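Local coordinates for protein 6-aminohexanoate-cyclic-dimer hydrolase (Arthrobacter sp., PDB 3A2Q) that hydrolyses the cyclic dimer of 6-aminohexanoate, a nylon-6 by-product, to the linear dimer, at residues P164-V175 against A209-R217. The protein carries 1 engineered substitution. Sequence-based numbering, arbitrary orientation.
Sequences PVAHGNDAAGAV and AAHEGLFAR. Engineered in segment 164-175: A174 (natural residue Ser). With ACA (6-aminohexanoic acid), chain C; ACA (6-aminohexanoic acid), chain B.
A166 and F215, G168 and G213, and D170 and H211 are the hydrogen-bonded pairs of two antiparallel neighbours, strands 165-170 and 211-216, in the mixed central sheet of the amidase fold. The bond from G213 N to G168 O is short and straight (2.7 Å, 170°). The return bond from G168 N to G213 O is weak. At the active-site end both bonds of the D170-H211 pair form, with D170 N 2.6 Å from H211 O.

On the sheet face with H167, N169 and E212, one carboxylate oxygen takes two donors. H167 NE2 gives its N-H to E212 OE2 at 2.8 Å. The imidazole and carboxylate planes are nearly coplanar, 14° apart. CG of H167 stands anti to the backbone N (chi1 154°), and its ring reaches the bent chain of E212. N169 lies alongside E212, and its ND2 adds a weak bond to OE2. N169 OD1 bonds K72 NZ, a charge-relay residue by similarity. With an alanine at E212, H167 NE2 would probably lose its acceptor and N169 ND2 one weak partner.

F215 lies on the other face. V175 CG1 sits over one side of its ring in a CH-pi contact, 4.2 Å from the centroid. G168 CA lies at the edge of the F215 ring, and V175 CG2 rests on G213 CA at 3.9 Å.

The loop after D170 serves the active site. D170 OD2 accepts V175 N at 3.0 Å, and OD1 forms a salt bridge with R176 and accepts a hydrogen bond from N429. A174 is an engineered replacement for serine, the acyl-ester nucleophile by similarity. Beside it, A171 N and A172 N both bond the chain C ligand O, each at 2.9 Å, as in an oxyanion hole.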
loop_
_atom_site.group_PDB
_atom_site.type_symbol
_atom_site.label_atom_id
_atom_site.label_comp_id
_atom_site.label_asym_id
_atom_site.label_seq_id
_atom_site.Cartn_x
_atom_site.Cartn_y
_atom_site.Cartn_z
ATOM N N PRO A 164 -13.782 6.521 0.271
ATOM C CA PRO A 164 -13.929 5.244 0.981
ATOM C C PRO A 164 -12.877 4.204 0.595
ATOM O O PRO A 164 -12.638 3.248 1.331
ATOM C CB PRO A 164 -15.342 4.802 0.611
ATOM C CG PRO A 164 -15.531 5.391 -0.758
ATOM C CD PRO A 164 -14.907 6.753 -0.656
ATOM N N VAL A 165 -12.256 4.401 -0.564
ATOM C CA VAL A 165 -11.237 3.485 -1.061
ATOM C C VAL A 165 -10.186 4.250 -1.854
ATOM O O VAL A 165 -10.448 5.343 -2.353
ATOM C CB VAL A 165 -11.849 2.407 -1.982
ATOM C CG1 VAL A 165 -12.933 1.642 -1.241
ATOM C CG2 VAL A 165 -12.410 3.048 -3.230
ATOM N N ALA A 166 -8.998 3.668 -1.977
ATOM C CA ALA A 166 -7.924 4.312 -2.713
ATOM C C ALA A 166 -6.904 3.299 -3.190
ATOM O O ALA A 166 -6.836 2.174 -2.687
ATOM C CB ALA A 166 -7.244 5.353 -1.838
ATOM N N HIS A 167 -6.111 3.721 -4.164
ATOM C CA HIS A 167 -5.067 2.895 -4.741
ATOM C C HIS A 167 -3.699 3.261 -4.165
ATOM O O HIS A 167 -3.513 4.339 -3.591
ATOM C CB HIS A 167 -5.056 3.074 -6.266
ATOM C CG HIS A 167 -3.724 2.815 -6.901
ATOM N ND1 HIS A 167 -2.690 3.726 -6.860
ATOM C CD2 HIS A 167 -3.247 1.737 -7.567
ATOM C CE1 HIS A 167 -1.634 3.219 -7.472
ATOM N NE2 HIS A 167 -1.947 2.012 -7.910
ATOM N N GLY A 168 -2.752 2.346 -4.330
ATOM C CA GLY A 168 -1.397 2.554 -3.872
ATOM C C GLY A 168 -0.587 1.378 -4.366
ATOM O O GLY A 168 -1.136 0.473 -5.000
ATOM N N ASN A 169 0.722 1.396 -4.150
ATOM C CA ASN A 169 1.526 0.247 -4.542
ATOM C C ASN A 169 2.389 -0.139 -3.363
ATOM O O ASN A 169 2.534 0.634 -2.407
ATOM C CB ASN A 169 2.349 0.481 -5.814
ATOM C CG ASN A 169 2.685 1.925 -6.041
ATOM O OD1 ASN A 169 3.473 2.513 -5.302
ATOM N ND2 ASN A 169 2.092 2.512 -7.082
ATOM N N ASP A 170 2.978 -1.322 -3.443
ATOM C CA ASP A 170 3.713 -1.879 -2.321
ATOM C C ASP A 170 4.922 -2.695 -2.792
ATOM O O ASP A 170 4.760 -3.757 -3.393
ATOM C CB ASP A 170 2.696 -2.761 -1.571
ATOM C CG ASP A 170 3.179 -3.246 -0.234
ATOM O OD1 ASP A 170 4.304 -3.776 -0.158
ATOM O OD2 ASP A 170 2.408 -3.116 0.745
ATOM N N ALA A 171 6.126 -2.200 -2.509
ATOM C CA ALA A 171 7.358 -2.885 -2.898
ATOM C C ALA A 171 8.113 -3.412 -1.677
ATOM O O ALA A 171 8.911 -4.346 -1.785
ATOM C CB ALA A 171 8.259 -1.942 -3.696
ATOM N N ALA A 172 7.867 -2.795 -0.524
ATOM C CA ALA A 172 8.498 -3.211 0.727
ATOM C C ALA A 172 7.505 -3.030 1.877
ATOM O O ALA A 172 7.865 -3.160 3.046
ATOM C CB ALA A 172 9.768 -2.392 0.985
ATOM N N GLY A 173 6.253 -2.739 1.521
ATOM C CA GLY A 173 5.194 -2.538 2.499
ATOM C C GLY A 173 4.441 -1.226 2.297
ATOM O O GLY A 173 3.627 -0.842 3.136
ATOM N N ALA A 174 4.682 -0.561 1.165
ATOM C CA ALA A 174 4.077 0.744 0.859
ATOM C C ALA A 174 2.552 0.892 0.907
ATOM O O ALA A 174 2.041 2.008 0.828
ATOM C CB ALA A 174 4.605 1.252 -0.480
ATOM N N VAL A 175 1.813 -0.210 0.985
ATOM C CA VAL A 175 0.361 -0.099 1.127
ATOM C C VAL A 175 0.037 -0.504 2.565
ATOM O O VAL A 175 -0.696 0.186 3.274
ATOM C CB VAL A 175 -0.411 -1.024 0.152
ATOM C CG1 VAL A 175 -1.812 -1.302 0.691
ATOM C CG2 VAL A 175 -0.519 -0.364 -1.213
ATOM N N ALA A 209 8.825 -7.386 -7.070
ATOM C CA ALA A 209 8.597 -7.031 -5.672
ATOM C C ALA A 209 7.530 -5.956 -5.503
ATOM O O ALA A 209 6.836 -5.924 -4.482
ATOM C CB ALA A 209 9.901 -6.573 -5.021
ATOM N N ALA A 210 7.388 -5.078 -6.497
ATOM C CA ALA A 210 6.388 -4.007 -6.433
ATOM C C ALA A 210 5.012 -4.496 -6.895
ATOM O O ALA A 210 4.851 -4.933 -8.034
ATOM C CB ALA A 210 6.835 -2.821 -7.281
ATOM N N HIS A 211 4.034 -4.429 -5.994
ATOM C CA HIS A 211 2.664 -4.868 -6.269
ATOM C C HIS A 211 1.706 -3.686 -6.161
ATOM O O HIS A 211 1.890 -2.824 -5.301
ATOM C CB HIS A 211 2.157 -5.860 -5.208
ATOM C CG HIS A 211 2.971 -7.104 -5.034
ATOM N ND1 HIS A 211 4.317 -7.088 -4.726
ATOM C CD2 HIS A 211 2.588 -8.402 -4.967
ATOM C CE1 HIS A 211 4.722 -8.318 -4.465
ATOM N NE2 HIS A 211 3.692 -9.135 -4.602
ATOM N N GLU A 212 0.675 -3.649 -7.004
ATOM C CA GLU A 212 -0.331 -2.601 -6.869
ATOM C C GLU A 212 -1.204 -3.111 -5.727
ATOM O O GLU A 212 -1.444 -4.320 -5.619
ATOM C CB GLU A 212 -1.174 -2.433 -8.142
ATOM C CG GLU A 212 -0.374 -1.983 -9.355
ATOM C CD GLU A 212 0.568 -0.833 -9.038
ATOM O OE1 GLU A 212 1.793 -1.009 -9.212
ATOM O OE2 GLU A 212 0.085 0.243 -8.614
ATOM N N GLY A 213 -1.668 -2.198 -4.875
ATOM C CA GLY A 213 -2.472 -2.586 -3.729
ATOM C C GLY A 213 -3.741 -1.783 -3.534
ATOM O O GLY A 213 -4.033 -0.866 -4.308
ATOM N N LEU A 214 -4.475 -2.105 -2.469
ATOM C CA LEU A 214 -5.764 -1.476 -2.196
ATOM C C LEU A 214 -5.966 -1.017 -0.761
ATOM O O LEU A 214 -5.504 -1.670 0.183
ATOM C CB LEU A 214 -6.875 -2.464 -2.554
ATOM C CG LEU A 214 -6.762 -3.088 -3.947
ATOM C CD1 LEU A 214 -7.668 -4.306 -4.038
ATOM C CD2 LEU A 214 -7.112 -2.050 -5.003
ATOM N N PHE A 215 -6.685 0.099 -0.618
ATOM C CA PHE A 215 -7.009 0.708 0.672
ATOM C C PHE A 215 -8.525 0.790 0.829
ATOM O O PHE A 215 -9.222 1.120 -0.123
ATOM C CB PHE A 215 -6.481 2.145 0.746
ATOM C CG PHE A 215 -5.012 2.256 0.993
ATOM C CD1 PHE A 215 -4.488 2.027 2.263
ATOM C CD2 PHE A 215 -4.154 2.626 -0.034
ATOM C CE1 PHE A 215 -3.120 2.169 2.508
ATOM C CE2 PHE A 215 -2.784 2.771 0.196
ATOM C CZ PHE A 215 -2.269 2.543 1.469
ATOM N N ALA A 216 -9.013 0.519 2.037
ATOM C CA ALA A 216 -10.439 0.593 2.360
ATOM C C ALA A 216 -10.621 0.537 3.880
ATOM O O ALA A 216 -9.658 0.359 4.624
ATOM C CB ALA A 216 -11.202 -0.558 1.696
ATOM N N ARG A 217 -11.857 0.697 4.347
ATOM C CA ARG A 217 -12.118 0.630 5.777
ATOM C C ARG A 217 -12.904 -0.628 6.157
ATOM O O ARG A 217 -13.196 -0.861 7.331
ATOM C CB ARG A 217 -12.854 1.890 6.257
ATOM C CG ARG A 217 -12.006 3.162 6.194
ATOM C CD ARG A 217 -12.651 4.292 6.984
ATOM N NE ARG A 217 -13.983 4.606 6.478
ATOM C CZ ARG A 217 -14.228 5.372 5.420
ATOM N NH1 ARG A 217 -13.233 5.926 4.740
ATOM N NH2 ARG A 217 -15.477 5.564 5.028
HETATM C C ACA C . 7.679 1.209 -1.197
HETATM O O ACA C . 7.323 0.027 -1.182
HETATM C C2 ACA C . 8.408 1.823 -0.010
HETATM C C3 ACA C . 9.750 1.158 0.277
HETATM C C4 ACA C . 10.882 1.718 -0.587
HETATM C C5 ACA C . 11.945 0.653 -0.858
HETATM C C6 ACA C . 12.942 1.077 -1.933
HETATM N N ACA C . 12.509 0.710 -3.281
HETATM C C ACA B . 12.106 1.585 -4.199
HETATM O O ACA B . 12.222 2.803 -4.059
HETATM C C2 ACA B . 11.477 1.018 -5.455
HETATM C C3 ACA B . 10.212 1.759 -5.851
HETATM C C4 ACA B . 8.994 1.125 -5.198
HETATM C C5 ACA B . 8.042 2.162 -4.630
HETATM C C6 ACA B . 7.128 1.550 -3.576
HETATM N N ACA B . 7.448 2.015 -2.228
HETATM O O HOH W 1 -14.139 1.705 2.949
#